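Local coordinates for protein eukaryotic initiation factor 4F subunit p150 (Saccharomyces cerevisiae, PDB 2VSO) that serves within the eIF4F complex as an initial assembly point for the translation apparatus at the mRNA cap, the part described here being its eIF4A-binding middle domain, at residues 38-43 / 60-65; 77-82 / 126-131; 203-208 / 212-217; 219-224 / 248-253. All blocks are in the same frame, centred on the assembly; numbering follows the deposited sequence.

Contact 1 of 4, residues 38-43 / 60-65; sequences RKMKSL and LAIANI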
loop_
_atom_site.group_PDB
_atom_site.type_symbol
_atom_site.label_atom_id
_atom_site.label_comp_id
_atom_site.label_asym_id
_atom_site.label_seq_id
_atom_site.Cartn_x
_atom_site.Cartn_y
_atom_site.Cartn_z
ATOM N N ARG C 38 16.766 11.228 -20.207
ATOM C CA ARG C 38 16.172 12.223 -19.335
ATOM C C ARG C 38 14.709 12.401 -19.690
ATOM O O ARG C 38 13.849 12.337 -18.816
ATOM C CB ARG C 38 16.951 13.547 -19.372
ATOM C CG ARG C 38 18.408 13.420 -18.880
ATOM C CD ARG C 38 19.191 14.732 -18.972
ATOM N NE ARG C 38 18.827 15.670 -17.915
ATOM C CZ ARG C 38 19.378 15.692 -16.704
ATOM N NH1 ARG C 38 20.331 14.824 -16.387
ATOM N NH2 ARG C 38 18.971 16.584 -15.807
ATOM N N LYS C 39 14.407 12.589 -20.967
ATOM C CA LYS C 39 13.014 12.717 -21.368
ATOM C C LYS C 39 12.244 11.469 -21.036
ATOM O O LYS C 39 11.055 11.541 -20.721
ATOM C CB LYS C 39 12.872 13.040 -22.846
ATOM C CG LYS C 39 13.034 14.526 -23.122
ATOM C CD LYS C 39 13.521 14.810 -24.531
ATOM C CE LYS C 39 13.875 16.278 -24.673
ATOM N NZ LYS C 39 14.252 16.623 -26.070
ATOM N N MET C 40 12.919 10.323 -21.086
ATOM C CA MET C 40 12.262 9.055 -20.787
ATOM C C MET C 40 12.022 8.851 -19.294
ATOM O O MET C 40 10.981 8.329 -18.909
ATOM C CB MET C 40 13.035 7.876 -21.365
ATOM C CG MET C 40 12.776 7.628 -22.835
ATOM S SD MET C 40 11.063 7.230 -23.189
ATOM C CE MET C 40 10.918 5.604 -22.440
ATOM N N LYS C 41 12.980 9.245 -18.457
ATOM C CA LYS C 41 12.752 9.238 -17.014
ATOM C C LYS C 41 11.526 10.073 -16.712
ATOM O O LYS C 41 10.626 9.657 -15.982
ATOM C CB LYS C 41 13.939 9.818 -16.243
ATOM C CG LYS C 41 14.955 8.787 -15.796
ATOM C CD LYS C 41 16.038 9.433 -14.941
ATOM C CE LYS C 41 17.220 8.493 -14.732
ATOM N NZ LYS C 41 17.635 7.847 -16.018
ATOM N N SER C 42 11.503 11.267 -17.281
ATOM C CA SER C 42 10.419 12.202 -17.044
ATOM C C SER C 42 9.104 11.624 -17.541
ATOM O O SER C 42 8.086 11.715 -16.865
ATOM C CB SER C 42 10.712 13.545 -17.720
ATOM O OG SER C 42 9.867 14.574 -17.213
ATOM N N LEU C 43 9.119 11.011 -18.713
ATOM C CA LEU C 43 7.889 10.462 -19.245
ATOM C C LEU C 43 7.430 9.194 -18.519
ATOM O O LEU C 43 6.236 8.945 -18.406
ATOM C CB LEU C 43 8.015 10.224 -20.740
ATOM C CG LEU C 43 8.029 11.534 -21.523
ATOM C CD1 LEU C 43 8.499 11.320 -22.956
ATOM C CD2 LEU C 43 6.649 12.153 -21.491
ATOM N N LEU C 60 6.113 7.591 -27.619
ATOM C CA LEU C 60 6.124 6.999 -28.953
ATOM C C LEU C 60 6.784 7.932 -29.991
ATOM O O LEU C 60 7.287 7.472 -31.019
ATOM C CB LEU C 60 4.702 6.600 -29.371
ATOM C CG LEU C 60 4.413 6.312 -30.844
ATOM C CD1 LEU C 60 5.104 5.049 -31.306
ATOM C CD2 LEU C 60 2.908 6.221 -31.062
ATOM N N ALA C 61 6.785 9.237 -29.716
ATOM C CA ALA C 61 7.464 10.199 -30.579
ATOM C C ALA C 61 8.962 10.097 -30.370
ATOM O O ALA C 61 9.751 10.379 -31.274
ATOM C CB ALA C 61 6.990 11.618 -30.296
ATOM N N ILE C 62 9.353 9.712 -29.162
ATOM C CA ILE C 62 10.760 9.509 -28.860
ATOM C C ILE C 62 11.199 8.210 -29.511
ATOM O O ILE C 62 12.286 8.131 -30.079
ATOM C CB ILE C 62 11.007 9.484 -27.336
ATOM C CG1 ILE C 62 10.802 10.873 -26.746
ATOM C CG2 ILE C 62 12.400 9.013 -27.008
ATOM C CD1 ILE C 62 11.293 10.990 -25.330
ATOM N N ALA C 63 10.339 7.195 -29.456
ATOM C CA ALA C 63 10.660 5.926 -30.103
ATOM C C ALA C 63 10.780 6.127 -31.608
ATOM O O ALA C 63 11.684 5.595 -32.242
ATOM C CB ALA C 63 9.612 4.863 -29.793
ATOM N N ASN C 64 9.858 6.909 -32.158
ATOM C CA ASN C 64 9.777 7.134 -33.589
ATOM C C ASN C 64 10.988 7.859 -34.194
ATOM O O ASN C 64 11.202 7.797 -35.400
ATOM C CB ASN C 64 8.470 7.857 -33.928
ATOM C CG ASN C 64 7.334 6.890 -34.253
ATOM O OD1 ASN C 64 7.536 5.681 -34.312
ATOM N ND2 ASN C 64 6.142 7.425 -34.477
ATOM N N ILE C 65 11.773 8.532 -33.355
ATOM C CA ILE C 65 12.994 9.195 -33.795
ATOM C C ILE C 65 13.852 8.278 -34.673
ATOM O O ILE C 65 14.663 8.746 -35.477
ATOM C CB ILE C 65 13.840 9.690 -32.606
ATOM C CG1 ILE C 65 13.401 11.090 -32.191
ATOM C CG2 ILE C 65 15.310 9.717 -32.963
ATOM C CD1 ILE C 65 14.161 11.629 -31.001
#
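I62 of helix 52-64 packs end-on against K39, M40 and L43 of helix 33-45, in the all-helical MIF4G domain, whose helices stack in the manner of HEAT repeats. The two short segments run nearly antiparallel, at 156° between their directions, with axes 11.1 Å apart. At that separation only side chains meet, and the contact is mainly apolar.

The closest packing is between methyl and methylene groups. I62 holds CG1 anti to its carbonyl carbon (chi1 -70°) and continues in an extended chain, which carries CD1 well out from its own helix. L43 answers from the other side, and the two residues reach toward each other tip to tip, with L43 CD1 3.7 Å from I62 CD1. M40 adds a looser sulfur contact, its SD lying 4.3 Å from I62 CD1. M40 and I62 both also touch V78 of helix 73-88, so these side chains belong to a three-helix core, while L43 also rests on I55 and I59 of helix 52-64.

K39 lies at the margin of the contact: it sets out toward I62 but then leads away in an extended chain, and its NZ makes a long, weak ion pair with E29. The outer side of helix 33-45 looks in another direction: R38, K41 and S42 pack against the chain of the other protein in the assembly. Within the helix, L43 N donates to K39 O at 2.8 Å, linking two of the residues that touch I62. The aliphatic base of K39 completes the seat of the isoleucine, with K39 CB 3.6 Å from I62 CD1.

Contact 2 of 4, residues 77-82 / 126-131; sequences AVIEQI and LHYLVA
Helix-to-helix packing in the interior of the MIF4G domain brings I79 of helix 73-88 against Y128 and L129 of helix 122-139. I79 leaves its helix pointing toward the other one and contributes more than half of the 130 Å² buried between the segments. Its two branches have separate tasks. CG2, anti to the backbone N, meets the leucine, and I79 CG2 lies 4.0 Å from L129 CD2. Here the side chains cross at about a right angle; L129 leaves its backbone neither toward nor away from helix 73-88, and its end then comes nearer the isoleucine. The other branch serves the tyrosine: I79 CG1 is 4.2 Å from Y128 CB and sits near the ring plane, at its edge.

The backbones come quite close, with the CA atoms of I79 and L129 7.0 Å apart. In the stacked helices of this HEAT-type fold, helix 93-106 comes between the two partners in sequence and also helps to enclose them, its C100 lying against both I82 and L129. F83 and L188 further cover L129.

The tyrosine is placed by more than I79. L75 and K76 of helix 73-88 pack on it, and its hydroxyl forms a weak hydrogen bond with D113. Regular helical bonding backs both surfaces, I82 N donating to V78 O at 3.1 Å and A131 N to H127 O at 3.0 Å.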
loop_
_atom_site.group_PDB
_atom_site.type_symbol
_atom_site.label_atom_id
_atom_site.label_comp_id
_atom_site.label_asym_id
_atom_site.label_seq_id
_atom_site.Cartn_x
_atom_site.Cartn_y
_atom_site.Cartn_z
ATOM N N ALA C 77 16.656 1.790 -27.122
ATOM C CA ALA C 77 17.022 2.437 -25.880
ATOM C C ALA C 77 15.763 2.710 -25.036
ATOM O O ALA C 77 15.765 2.570 -23.811
ATOM C CB ALA C 77 17.792 3.714 -26.170
ATOM N N VAL C 78 14.692 3.074 -25.728
ATOM C CA VAL C 78 13.380 3.285 -25.148
ATOM C C VAL C 78 12.777 1.998 -24.587
ATOM O O VAL C 78 12.289 1.994 -23.463
ATOM C CB VAL C 78 12.426 3.876 -26.186
ATOM C CG1 VAL C 78 10.975 3.613 -25.798
ATOM C CG2 VAL C 78 12.702 5.359 -26.359
ATOM N N ILE C 79 12.810 0.912 -25.358
ATOM C CA ILE C 79 12.353 -0.384 -24.841
ATOM C C ILE C 79 13.117 -0.744 -23.570
ATOM O O ILE C 79 12.541 -1.208 -22.595
ATOM C CB ILE C 79 12.561 -1.553 -25.843
ATOM C CG1 ILE C 79 11.752 -1.366 -27.130
ATOM C CG2 ILE C 79 12.210 -2.865 -25.191
ATOM C CD1 ILE C 79 10.538 -0.514 -26.967
ATOM N N GLU C 80 14.425 -0.542 -23.587
ATOM C CA GLU C 80 15.267 -1.000 -22.496
ATOM C C GLU C 80 14.938 -0.245 -21.217
ATOM O O GLU C 80 15.055 -0.775 -20.108
ATOM C CB GLU C 80 16.726 -0.792 -22.846
ATOM C CG GLU C 80 17.682 -1.189 -21.742
ATOM C CD GLU C 80 19.065 -0.585 -21.917
ATOM O OE1 GLU C 80 19.988 -1.010 -21.194
ATOM O OE2 GLU C 80 19.222 0.317 -22.771
ATOM N N GLN C 81 14.522 1.002 -21.388
ATOM C CA GLN C 81 14.195 1.853 -20.262
ATOM C C GLN C 81 12.813 1.542 -19.697
ATOM O O GLN C 81 12.574 1.726 -18.504
ATOM C CB GLN C 81 14.254 3.318 -20.672
ATOM C CG GLN C 81 15.626 3.918 -20.627
ATOM C CD GLN C 81 15.594 5.400 -20.940
ATOM O OE1 GLN C 81 15.046 6.196 -20.176
ATOM N NE2 GLN C 81 16.184 5.780 -22.069
ATOM N N ILE C 82 11.906 1.094 -20.560
ATOM C CA ILE C 82 10.570 0.722 -20.122
ATOM C C ILE C 82 10.664 -0.530 -19.277
ATOM O O ILE C 82 9.949 -0.670 -18.288
ATOM C CB ILE C 82 9.604 0.474 -21.293
ATOM C CG1 ILE C 82 9.364 1.767 -22.067
ATOM C CG2 ILE C 82 8.282 -0.058 -20.768
ATOM C CD1 ILE C 82 8.464 1.603 -23.264
ATOM N N LEU C 126 8.217 -6.088 -31.691
ATOM C CA LEU C 126 7.921 -7.372 -31.065
ATOM C C LEU C 126 9.210 -8.128 -30.833
ATOM O O LEU C 126 9.432 -8.687 -29.755
ATOM C CB LEU C 126 6.988 -8.194 -31.946
ATOM C CG LEU C 126 5.524 -7.791 -31.856
ATOM C CD1 LEU C 126 4.733 -8.375 -33.019
ATOM C CD2 LEU C 126 4.940 -8.209 -30.498
ATOM N N HIS C 127 10.065 -8.139 -31.853
ATOM C CA HIS C 127 11.366 -8.767 -31.729
ATOM C C HIS C 127 12.247 -8.048 -30.713
ATOM O O HIS C 127 13.003 -8.684 -29.982
ATOM C CB HIS C 127 12.090 -8.849 -33.064
ATOM C CG HIS C 127 13.520 -9.264 -32.922
ATOM N ND1 HIS C 127 14.552 -8.356 -32.880
ATOM C CD2 HIS C 127 14.076 -10.484 -32.737
ATOM C CE1 HIS C 127 15.692 -9.001 -32.700
ATOM N NE2 HIS C 127 15.431 -10.291 -32.618
ATOM N N TYR C 128 12.153 -6.723 -30.670
ATOM C CA TYR C 128 12.844 -5.945 -29.645
ATOM C C TYR C 128 12.437 -6.358 -28.212
ATOM O O TYR C 128 13.296 -6.544 -27.339
ATOM C CB TYR C 128 12.591 -4.457 -29.850
ATOM C CG TYR C 128 13.503 -3.791 -30.838
ATOM C CD1 TYR C 128 13.883 -4.434 -32.011
ATOM C CD2 TYR C 128 13.979 -2.514 -30.610
ATOM C CE1 TYR C 128 14.725 -3.820 -32.926
ATOM C CE2 TYR C 128 14.819 -1.889 -31.519
ATOM C CZ TYR C 128 15.188 -2.549 -32.675
ATOM O OH TYR C 128 16.021 -1.932 -33.580
ATOM N N LEU C 129 11.132 -6.500 -27.971
ATOM C CA LEU C 129 10.648 -6.915 -26.654
ATOM C C LEU C 129 11.272 -8.241 -26.215
ATOM O O LEU C 129 11.829 -8.349 -25.123
ATOM C CB LEU C 129 9.118 -7.030 -26.633
ATOM C CG LEU C 129 8.311 -5.762 -26.896
ATOM C CD1 LEU C 129 6.824 -6.058 -26.840
ATOM C CD2 LEU C 129 8.674 -4.678 -25.916
ATOM N N VAL C 130 11.173 -9.253 -27.066
ATOM C CA VAL C 130 11.762 -10.551 -26.754
ATOM C C VAL C 130 13.255 -10.436 -26.444
ATOM O O VAL C 130 13.710 -10.880 -25.391
ATOM C CB VAL C 130 11.567 -11.567 -27.899
ATOM C CG1 VAL C 130 11.689 -12.985 -27.368
ATOM C CG2 VAL C 130 10.217 -11.361 -28.566
ATOM N N ALA C 131 14.004 -9.830 -27.361
ATOM C CA ALA C 131 15.459 -9.702 -27.232
ATOM C C ALA C 131 15.836 -9.062 -25.912
ATOM O O ALA C 131 16.846 -9.415 -25.300
ATOM C CB ALA C 131 16.052 -8.883 -28.412
#

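Contact 3 of 4, residues 203-208 / 212-217; sequences KDLTDS and ETLESV
D204 OD2 accepts a hydrogen bond from a water whose oxygen lies 2.6 Å away, and the same water oxygen is 3.3 Å from T213 OG1, bridging the two helices. R200 adds a long, weak ion pair to D204 OD2, and D143 a weak hydrogen bond to T213 OG1.

Beside this bridge the contact is apolar. With CG2 anti to its backbone N, T213 turns its methyl to the leucine, placing T213 CG2 3.7 Å from L205 CD1. L214 CD2 approaches L205 CD1 at 4.1 Å, and V217 meets L205 tip to tip, its CG1 4.1 Å from L205 CD2. This is a helical hairpin of the HEAT-like MIF4G domain: helix 191-206 turns through a short loop into helix 211-228. Replacing L205 with alanine would probably open a gap between T213, L214 and V217, whose methyls would lose the branched end they rest on.

At the turn, S208 OG donates to D207 O at 2.8 Å from well above the carbonyl plane. K203 NZ and D207 OD2 form a salt bridge of 3.5 Å across the end of helix 191-206.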
loop_
_atom_site.group_PDB
_atom_site.type_symbol
_atom_site.label_atom_id
_atom_site.label_comp_id
_atom_site.label_asym_id
_atom_site.label_seq_id
_atom_site.Cartn_x
_atom_site.Cartn_y
_atom_site.Cartn_z
ATOM N N LYS C 203 12.552 -24.038 -10.797
ATOM C CA LYS C 203 13.870 -24.373 -10.284
ATOM C C LYS C 203 13.985 -23.941 -8.817
ATOM O O LYS C 203 14.486 -24.685 -7.986
ATOM C CB LYS C 203 14.950 -23.704 -11.143
ATOM C CG LYS C 203 16.233 -24.514 -11.325
ATOM C CD LYS C 203 17.251 -24.242 -10.226
ATOM C CE LYS C 203 18.520 -25.053 -10.438
ATOM N NZ LYS C 203 19.403 -25.020 -9.239
ATOM N N ASP C 204 13.502 -22.740 -8.508
ATOM C CA ASP C 204 13.569 -22.209 -7.153
ATOM C C ASP C 204 12.483 -22.815 -6.258
ATOM O O ASP C 204 12.578 -22.786 -5.026
ATOM C CB ASP C 204 13.458 -20.680 -7.165
ATOM C CG ASP C 204 14.680 -20.006 -7.777
ATOM O OD1 ASP C 204 15.460 -20.696 -8.466
ATOM O OD2 ASP C 204 14.860 -18.786 -7.576
ATOM N N LEU C 205 11.457 -23.371 -6.888
ATOM C CA LEU C 205 10.358 -23.992 -6.170
ATOM C C LEU C 205 10.741 -25.344 -5.570
ATOM O O LEU C 205 10.116 -25.804 -4.609
ATOM C CB LEU C 205 9.155 -24.148 -7.094
ATOM C CG LEU C 205 7.989 -23.185 -6.887
ATOM C CD1 LEU C 205 8.429 -21.893 -6.229
ATOM C CD2 LEU C 205 7.305 -22.945 -8.222
ATOM N N THR C 206 11.761 -25.982 -6.128
ATOM C CA THR C 206 12.198 -27.272 -5.608
ATOM C C THR C 206 13.351 -27.161 -4.609
ATOM O O THR C 206 13.607 -28.101 -3.863
ATOM C CB THR C 206 12.544 -28.256 -6.731
ATOM O OG1 THR C 206 13.304 -27.583 -7.740
ATOM C CG2 THR C 206 11.277 -28.795 -7.360
ATOM N N ASP C 207 14.023 -26.011 -4.576
ATOM C CA ASP C 207 15.115 -25.774 -3.625
ATOM C C ASP C 207 14.727 -24.808 -2.495
ATOM O O ASP C 207 15.272 -23.707 -2.398
ATOM C CB ASP C 207 16.359 -25.231 -4.349
ATOM C CG ASP C 207 16.736 -26.051 -5.574
ATOM O OD1 ASP C 207 16.635 -27.295 -5.523
ATOM O OD2 ASP C 207 17.146 -25.450 -6.591
ATOM N N SER C 208 13.794 -25.230 -1.643
ATOM C CA SER C 208 13.349 -24.426 -0.500
ATOM C C SER C 208 13.004 -22.994 -0.903
ATOM O O SER C 208 13.825 -22.086 -0.766
ATOM C CB SER C 208 14.389 -24.440 0.629
ATOM O OG SER C 208 15.472 -23.567 0.357
ATOM N N GLU C 212 8.526 -14.631 -1.286
ATOM C CA GLU C 212 8.423 -13.727 -2.426
ATOM C C GLU C 212 8.317 -14.490 -3.752
ATOM O O GLU C 212 7.570 -14.099 -4.644
ATOM C CB GLU C 212 9.615 -12.772 -2.472
ATOM C CG GLU C 212 9.949 -12.129 -1.141
ATOM C CD GLU C 212 11.056 -11.114 -1.274
ATOM O OE1 GLU C 212 11.456 -10.834 -2.426
ATOM O OE2 GLU C 212 11.526 -10.602 -0.236
ATOM N N THR C 213 9.064 -15.583 -3.873
ATOM C CA THR C 213 9.035 -16.396 -5.082
ATOM C C THR C 213 7.677 -17.059 -5.288
ATOM O O THR C 213 7.113 -17.004 -6.380
ATOM C CB THR C 213 10.157 -17.456 -5.071
ATOM O OG1 THR C 213 11.408 -16.812 -5.328
ATOM C CG2 THR C 213 9.924 -18.491 -6.133
ATOM N N LEU C 214 7.168 -17.674 -4.223
ATOM C CA LEU C 214 5.847 -18.303 -4.210
ATOM C C LEU C 214 4.745 -17.302 -4.519
ATOM O O LEU C 214 3.811 -17.594 -5.256
ATOM C CB LEU C 214 5.584 -18.899 -2.834
ATOM C CG LEU C 214 6.366 -20.148 -2.477
ATOM C CD1 LEU C 214 6.419 -20.286 -0.977
ATOM C CD2 LEU C 214 5.714 -21.352 -3.143
ATOM N N GLU C 215 4.850 -16.137 -3.902
ATOM C CA GLU C 215 3.982 -15.011 -4.194
ATOM C C GLU C 215 3.985 -14.754 -5.696
ATOM O O GLU C 215 2.943 -14.576 -6.316
ATOM C CB GLU C 215 4.516 -13.774 -3.474
ATOM C CG GLU C 215 3.548 -12.627 -3.405
ATOM C CD GLU C 215 2.554 -12.797 -2.281
ATOM O OE1 GLU C 215 1.337 -12.731 -2.560
ATOM O OE2 GLU C 215 2.995 -13.005 -1.126
ATOM N N SER C 216 5.187 -14.732 -6.263
ATOM C CA SER C 216 5.403 -14.411 -7.662
ATOM C C SER C 216 4.722 -15.411 -8.587
ATOM O O SER C 216 4.069 -15.013 -9.549
ATOM C CB SER C 216 6.903 -14.365 -7.952
ATOM O OG SER C 216 7.169 -14.235 -9.339
ATOM N N VAL C 217 4.878 -16.701 -8.287
ATOM C CA VAL C 217 4.295 -17.779 -9.081
ATOM C C VAL C 217 2.778 -17.715 -9.119
ATOM O O VAL C 217 2.177 -17.828 -10.188
ATOM C CB VAL C 217 4.703 -19.171 -8.564
ATOM C CG1 VAL C 217 4.689 -20.161 -9.700
ATOM C CG2 VAL C 217 6.089 -19.121 -7.985
HETATM O O HOH W 1 13.210 -16.830 -8.053
#

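Contact 4 of 4, residues 219-224 / 248-253; sequences ELLNTV and SLFGIL
L221 projects from helix 211-228 into a group formed by L249, F250 and L253 of helix 242-257. Its CD2 methyl touches two of them: L221 CD2 is 4.2 Å from L249 CD2, where the leucines reach out tip to tip, and 4.1 Å from F250 CE1. The other methyl, L221 CD1, lies 4.2 Å from F250 CZ, with L253 more loosely alongside. L249 already points toward L221, and with CG anti to its backbone N (chi1 173°) it presents CD2 to the L221 methyl, whereas F250 starts to one side and brings its ring end nearer.

The segments are roughly antiparallel, with 144° between their directions and axes 13.5 Å apart. Such a wide pairing in the HEAT-type stack of the MIF4G domain is spanned by long side chains, and residues from flanking helices complete the packing. F198 and L205 of helix 191-206 press on L249; I273 and R277 of helix 264-278 press on L253 and F250.

Behind L221, its helix carries an extra bond. T223 OG1 donates to E219 O at 3.0 Å, the angle at the oxygen being 150°. T223 N reaches that same carbonyl oxygen from the opposite face of its plane.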
loop_
_atom_site.group_PDB
_atom_site.type_symbol
_atom_site.label_atom_id
_atom_site.label_comp_id
_atom_site.label_asym_id
_atom_site.label_seq_id
_atom_site.Cartn_x
_atom_site.Cartn_y
_atom_site.Cartn_z
ATOM N N GLU C 219 0.761 -15.100 -8.477
ATOM C CA GLU C 219 0.355 -13.944 -9.262
ATOM C C GLU C 219 0.508 -14.175 -10.761
ATOM O O GLU C 219 -0.350 -13.755 -11.539
ATOM C CB GLU C 219 1.103 -12.695 -8.826
ATOM C CG GLU C 219 0.806 -12.266 -7.407
ATOM C CD GLU C 219 1.749 -11.175 -6.924
ATOM O OE1 GLU C 219 2.701 -10.845 -7.661
ATOM O OE2 GLU C 219 1.541 -10.648 -5.812
ATOM N N LEU C 220 1.585 -14.854 -11.162
ATOM C CA LEU C 220 1.793 -15.189 -12.565
ATOM C C LEU C 220 0.744 -16.176 -13.075
ATOM O O LEU C 220 0.103 -15.955 -14.091
ATOM C CB LEU C 220 3.194 -15.747 -12.765
ATOM C CG LEU C 220 3.636 -15.992 -14.212
ATOM C CD1 LEU C 220 3.656 -14.697 -15.031
ATOM C CD2 LEU C 220 4.992 -16.635 -14.205
ATOM N N LEU C 221 0.551 -17.262 -12.347
ATOM C CA LEU C 221 -0.506 -18.200 -12.676
ATOM C C LEU C 221 -1.908 -17.568 -12.689
ATOM O O LEU C 221 -2.779 -17.978 -13.455
ATOM C CB LEU C 221 -0.468 -19.374 -11.715
ATOM C CG LEU C 221 0.716 -20.289 -11.944
ATOM C CD1 LEU C 221 0.957 -21.128 -10.710
ATOM C CD2 LEU C 221 0.458 -21.144 -13.162
ATOM N N ASN C 222 -2.142 -16.578 -11.839
ATOM C CA ASN C 222 -3.429 -15.904 -11.884
ATOM C C ASN C 222 -3.567 -15.016 -13.111
ATOM O O ASN C 222 -4.633 -14.929 -13.707
ATOM C CB ASN C 222 -3.705 -15.128 -10.594
ATOM C CG ASN C 222 -4.316 -16.001 -9.514
ATOM O OD1 ASN C 222 -5.370 -16.609 -9.710
ATOM N ND2 ASN C 222 -3.654 -16.072 -8.370
ATOM N N THR C 223 -2.470 -14.378 -13.495
ATOM C CA THR C 223 -2.447 -13.514 -14.663
ATOM C C THR C 223 -2.506 -14.274 -15.995
ATOM O O THR C 223 -3.186 -13.853 -16.922
ATOM C CB THR C 223 -1.195 -12.614 -14.655
ATOM O OG1 THR C 223 -1.245 -11.751 -13.518
ATOM C CG2 THR C 223 -1.116 -11.754 -15.927
ATOM N N VAL C 224 -1.831 -15.412 -16.070
ATOM C CA VAL C 224 -1.449 -15.990 -17.352
ATOM C C VAL C 224 -1.693 -17.496 -17.429
ATOM O O VAL C 224 -1.536 -18.101 -18.485
ATOM C CB VAL C 224 0.058 -15.643 -17.540
ATOM C CG1 VAL C 224 0.963 -16.815 -17.856
ATOM C CG2 VAL C 224 0.283 -14.341 -18.269
ATOM N N SER C 248 3.511 -30.424 -14.066
ATOM C CA SER C 248 4.727 -30.515 -13.261
ATOM C C SER C 248 4.743 -29.465 -12.159
ATOM O O SER C 248 5.058 -29.757 -11.006
ATOM C CB SER C 248 5.977 -30.320 -14.131
ATOM O OG SER C 248 5.999 -31.185 -15.250
ATOM N N LEU C 249 4.417 -28.235 -12.537
ATOM C CA LEU C 249 4.480 -27.097 -11.631
ATOM C C LEU C 249 3.512 -27.217 -10.443
ATOM O O LEU C 249 3.865 -26.914 -9.301
ATOM C CB LEU C 249 4.213 -25.814 -12.420
ATOM C CG LEU C 249 4.065 -24.490 -11.677
ATOM C CD1 LEU C 249 5.208 -24.270 -10.700
ATOM C CD2 LEU C 249 3.962 -23.353 -12.668
ATOM N N PHE C 250 2.290 -27.655 -10.720
ATOM C CA PHE C 250 1.293 -27.850 -9.682
ATOM C C PHE C 250 1.629 -29.039 -8.780
ATOM O O PHE C 250 1.222 -29.088 -7.624
ATOM C CB PHE C 250 -0.100 -27.967 -10.292
ATOM C CG PHE C 250 -0.733 -26.639 -10.592
ATOM C CD1 PHE C 250 -0.477 -25.991 -11.783
ATOM C CD2 PHE C 250 -1.565 -26.027 -9.670
ATOM C CE1 PHE C 250 -1.047 -24.765 -12.052
ATOM C CE2 PHE C 250 -2.139 -24.808 -9.935
ATOM C CZ PHE C 250 -1.884 -24.175 -11.123
ATOM N N GLY C 251 2.399 -29.984 -9.300
ATOM C CA GLY C 251 2.880 -31.079 -8.487
ATOM C C GLY C 251 3.974 -30.654 -7.523
ATOM O O GLY C 251 4.204 -31.300 -6.512
ATOM N N ILE C 252 4.658 -29.566 -7.843
ATOM C CA ILE C 252 5.717 -29.048 -6.992
ATOM C C ILE C 252 5.079 -28.253 -5.888
ATOM O O ILE C 252 5.611 -28.163 -4.783
ATOM C CB ILE C 252 6.679 -28.121 -7.775
ATOM C CG1 ILE C 252 7.630 -28.943 -8.645
ATOM C CG2 ILE C 252 7.481 -27.249 -6.834
ATOM C CD1 ILE C 252 8.483 -28.091 -9.526
ATOM N N LEU C 253 3.927 -27.672 -6.207
ATOM C CA LEU C 253 3.187 -26.838 -5.277
ATOM C C LEU C 253 2.372 -27.682 -4.303
ATOM O O LEU C 253 2.254 -27.338 -3.135
ATOM C CB LEU C 253 2.273 -25.872 -6.036
ATOM C CG LEU C 253 2.887 -24.860 -7.006
ATOM C CD1 LEU C 253 1.845 -23.804 -7.387
ATOM C CD2 LEU C 253 4.151 -24.195 -6.436
#

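In the fold
The four contacts form two groups on opposite sides of the chain's centre. Contacts 1 and 2, with centres about 13 Å apart, are joined through V78: its CG2 lies 3.7 Å from I62 CG2 and its CG1 3.9 Å from M40 CE. Contacts 3 and 4, about 10 Å apart between centres, share helix 211-228 and merge where L205 CD2 meets L249 CD1 at 3.5 Å. The groups do not touch; their nearest members, contacts 2 and 4, are about 14 Å apart at the closest atoms, and contacts 1 and 3 about 36 Å between centres. Of the four, contact 1 alone is touched by the other protein chain.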